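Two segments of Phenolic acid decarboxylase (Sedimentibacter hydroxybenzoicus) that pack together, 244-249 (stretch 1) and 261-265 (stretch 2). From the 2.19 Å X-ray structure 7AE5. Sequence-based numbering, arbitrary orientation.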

ATOM      1  N   LYS C 244      35.075  -3.791 -50.031  1.00 74.38           N
ATOM      2  CA  LYS C 244      34.118  -2.834 -50.567  1.00 73.71           C
ATOM      3  C   LYS C 244      32.998  -3.551 -51.309  1.00 72.60           C
ATOM      4  O   LYS C 244      33.218  -4.574 -51.964  1.00 73.22           O
ATOM      5  CB  LYS C 244      34.822  -1.854 -51.507  1.00 75.74           C
ATOM      6  CG  LYS C 244      34.113  -0.520 -51.669  1.00 75.29           C
ATOM      7  CD  LYS C 244      34.811   0.341 -52.709  1.00 77.43           C
ATOM      8  CE  LYS C 244      34.405  -0.067 -54.116  1.00 77.88           C
ATOM      9  NZ  LYS C 244      34.078   1.110 -54.964  1.00 78.54           N
ATOM     10  N   SER C 245      31.787  -3.014 -51.195  1.00 76.95           N
ATOM     11  CA  SER C 245      30.679  -3.537 -51.973  1.00 75.99           C
ATOM     12  C   SER C 245      30.916  -3.270 -53.456  1.00 77.53           C
ATOM     13  O   SER C 245      31.676  -2.377 -53.840  1.00 79.08           O
ATOM     14  CB  SER C 245      29.357  -2.916 -51.522  1.00 74.08           C
ATOM     15  OG  SER C 245      29.097  -1.706 -52.214  1.00 74.60           O
ATOM     16  N   ASP C 246      30.252  -4.063 -54.295  1.00 76.66           N
ATOM     17  CA  ASP C 246      30.501  -3.986 -55.731  1.00 78.19           C
ATOM     18  C   ASP C 246      29.951  -2.694 -56.323  1.00 78.21           C
ATOM     19  O   ASP C 246      30.634  -2.018 -57.102  1.00 79.93           O
ATOM     20  CB  ASP C 246      29.895  -5.202 -56.431  1.00 77.77           C
ATOM     21  CG  ASP C 246      30.928  -6.268 -56.745  1.00 79.28           C
ATOM     22  OD1 ASP C 246      32.100  -6.097 -56.348  1.00 80.55           O
ATOM     23  OD2 ASP C 246      30.567  -7.274 -57.390  1.00 79.26           O
ATOM     24  N   LEU C 247      28.723  -2.329 -55.961  1.00 81.01           N
ATOM     25  CA  LEU C 247      28.047  -1.208 -56.600  1.00 80.93           C
ATOM     26  C   LEU C 247      28.186   0.104 -55.843  1.00 80.89           C
ATOM     27  O   LEU C 247      27.970   1.167 -56.435  1.00 81.44           O
ATOM     28  CB  LEU C 247      26.557  -1.519 -56.771  1.00 79.10           C
ATOM     29  CG  LEU C 247      26.208  -2.853 -57.429  1.00 78.89           C
ATOM     30  CD1 LEU C 247      24.708  -3.086 -57.386  1.00 76.98           C
ATOM     31  CD2 LEU C 247      26.716  -2.881 -58.859  1.00 80.68           C
ATOM     32  N   TYR C 248      28.543   0.065 -54.562  1.00 76.35           N
ATOM     33  CA  TYR C 248      28.501   1.247 -53.711  1.00 76.05           C
ATOM     34  C   TYR C 248      29.841   1.415 -53.013  1.00 77.32           C
ATOM     35  O   TYR C 248      30.301   0.503 -52.317  1.00 77.05           O
ATOM     36  CB  TYR C 248      27.351   1.138 -52.708  1.00 74.18           C
ATOM     37  CG  TYR C 248      26.014   0.943 -53.393  1.00 73.59           C
ATOM     38  CD1 TYR C 248      25.518   1.902 -54.268  1.00 74.06           C
ATOM     39  CD2 TYR C 248      25.264  -0.208 -53.191  1.00 72.70           C
ATOM     40  CE1 TYR C 248      24.304   1.730 -54.909  1.00 73.67           C
ATOM     41  CE2 TYR C 248      24.047  -0.390 -53.828  1.00 72.29           C
ATOM     42  CZ  TYR C 248      23.573   0.583 -54.686  1.00 72.78           C
ATOM     43  OH  TYR C 248      22.365   0.411 -55.323  1.00 72.33           O
ATOM     44  N   ASP C 249      30.458   2.585 -53.198  1.00105.51           N
ATOM     45  CA  ASP C 249      31.813   2.813 -52.704  1.00107.05           C
ATOM     46  C   ASP C 249      31.836   2.978 -51.189  1.00105.98           C
ATOM     47  O   ASP C 249      32.783   2.539 -50.524  1.00106.56           O
ATOM     48  CB  ASP C 249      32.409   4.047 -53.382  1.00108.96           C
ATOM     49  CG  ASP C 249      32.574   3.867 -54.878  1.00110.34           C
ATOM     50  OD1 ASP C 249      32.405   2.729 -55.362  1.00110.00           O
ATOM     51  OD2 ASP C 249      32.873   4.865 -55.571  1.00111.82           O
ATOM     52  N   LEU C 261      23.748  -9.052 -50.297  1.00 60.63           N
ATOM     53  CA  LEU C 261      22.643  -8.509 -51.084  1.00 60.75           C
ATOM     54  C   LEU C 261      22.835  -7.000 -51.188  1.00 61.85           C
ATOM     55  O   LEU C 261      22.547  -6.262 -50.240  1.00 62.41           O
ATOM     56  CB  LEU C 261      21.298  -8.851 -50.451  1.00 60.28           C
ATOM     57  CG  LEU C 261      21.031 -10.321 -50.128  1.00 59.24           C
ATOM     58  CD1 LEU C 261      19.594 -10.510 -49.673  1.00 58.77           C
ATOM     59  CD2 LEU C 261      21.324 -11.185 -51.337  1.00 58.63           C
ATOM     60  N   GLU C 262      23.318  -6.544 -52.339  1.00 63.26           N
ATOM     61  CA  GLU C 262      23.490  -5.121 -52.585  1.00 64.28           C
ATOM     62  C   GLU C 262      22.238  -4.566 -53.251  1.00 64.35           C
ATOM     63  O   GLU C 262      21.767  -5.109 -54.255  1.00 63.75           O
ATOM     64  CB  GLU C 262      24.722  -4.868 -53.454  1.00 65.04           C
ATOM     65  CG  GLU C 262      26.005  -5.416 -52.853  1.00 65.98           C
ATOM     66  CD  GLU C 262      27.218  -5.164 -53.726  1.00 68.13           C
ATOM     67  OE1 GLU C 262      27.156  -4.260 -54.586  1.00 68.86           O
ATOM     68  OE2 GLU C 262      28.234  -5.868 -53.547  1.00 69.15           O
ATOM     69  N   GLY C 263      21.699  -3.498 -52.683  1.00 61.61           N
ATOM     70  CA  GLY C 263      20.490  -2.920 -53.218  1.00 61.63           C
ATOM     71  C   GLY C 263      20.235  -1.540 -52.661  1.00 62.60           C
ATOM     72  O   GLY C 263      21.148  -0.870 -52.176  1.00 63.40           O
ATOM     73  N   HIS C 264      18.972  -1.122 -52.729  1.00 57.40           N
ATOM     74  CA  HIS C 264      18.603   0.218 -52.302  1.00 58.26           C
ATOM     75  C   HIS C 264      17.159   0.237 -51.829  1.00 57.75           C
ATOM     76  O   HIS C 264      16.310  -0.499 -52.340  1.00 56.79           O
ATOM     77  CB  HIS C 264      18.785   1.240 -53.431  1.00 58.94           C
ATOM     78  CG  HIS C 264      17.894   1.002 -54.611  1.00 58.31           C
ATOM     79  ND1 HIS C 264      18.317   0.337 -55.741  1.00 57.87           N
ATOM     80  CD2 HIS C 264      16.602   1.342 -54.837  1.00 58.02           C
ATOM     81  CE1 HIS C 264      17.326   0.277 -56.613  1.00 57.37           C
ATOM     82  NE2 HIS C 264      16.274   0.880 -56.088  1.00 57.42           N
ATOM     83  N   ILE C 265      16.889   1.100 -50.850  1.00 48.87           N
ATOM     84  CA  ILE C 265      15.513   1.390 -50.470  1.00 47.41           C
ATOM     85  C   ILE C 265      14.837   2.147 -51.604  1.00 47.74           C
ATOM     86  O   ILE C 265      15.369   3.142 -52.114  1.00 48.91           O
ATOM     87  CB  ILE C 265      15.469   2.193 -49.162  1.00 47.74           C
ATOM     88  CG1 ILE C 265      16.374   1.549 -48.109  1.00 47.80           C
ATOM     89  CG2 ILE C 265      14.036   2.303 -48.660  1.00 47.05           C
ATOM     90  CD1 ILE C 265      16.079   1.997 -46.693  1.00 48.06           C
TER

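The contact is small, burying 256 Å² in all, and Glu262 has the largest share of it, 105 Å². Glu262, in the strand of stretch 2, points its CB toward the irregular segment 244-249 and extends through chi1 near -58° (m) and chi2 at 180° (t). This reach suits the place: the CA atoms of Leu247 and Glu262, the closest pair across the two stretches, are still 7.2 Å apart, too far for the backbones to bond directly, and a glutamate side chain spans the gap with a carboxylate at its end.

That carboxylate meets two consecutive backbone amides. Asp246 N donates to Glu262 OE2 at 2.8 Å with an N-H...O angle of 171°, almost straight, and Leu247 N donates to Glu262 OE1, also at 2.8 Å, with a more bent angle of 153°. The two oxygens of a carboxylate offer two acceptors side by side, and here each takes one amide of a turn whose successive N-H groups face the same way. Asp246 has phi/psi of -71/-46, helix-like values that leave its own N-H and that of Leu247 pointing in similar directions. Because the donors are main-chain groups, the bonds do not depend on the side chains of these two residues. Asp246 in fact turns the end of its own side chain away from the strand, which keeps its acid group apart from that of Glu262; its OD1 is hydrogen-bonded elsewhere in the structure. The side chain of Leu247 comes nearer, with CG 3.3 Å from Glu262 OE1, and Ser245 CA lies 3.7 Å from Glu262 OE2, so the buried carboxylate has carbon as well as N-H groups around it.

Tyr248 is the main contributor from stretch 1. Its CB points toward the strand, and with chi1 near -57° (m) the broad ring reaches over to the next strand residue, bringing CE2 to 3.4 Å from Gly263 O. The carbonyl approaches the ring obliquely, and the contact is one of packing. Gly263 has no side chain, so what it offers the ring is backbone. Farther out, Tyr248 OH lies near the plane of the His264 ring, at its edge, 4.1 Å from His264 ND1; both polar atoms have hydrogen bonds elsewhere.

Within stretch 1, Ser245 OG donates to Tyr248 O at 2.5 Å. A short hydroxyl side chain is well placed to tie the two ends of the turn together, spanning the residues whose amides Glu262 binds.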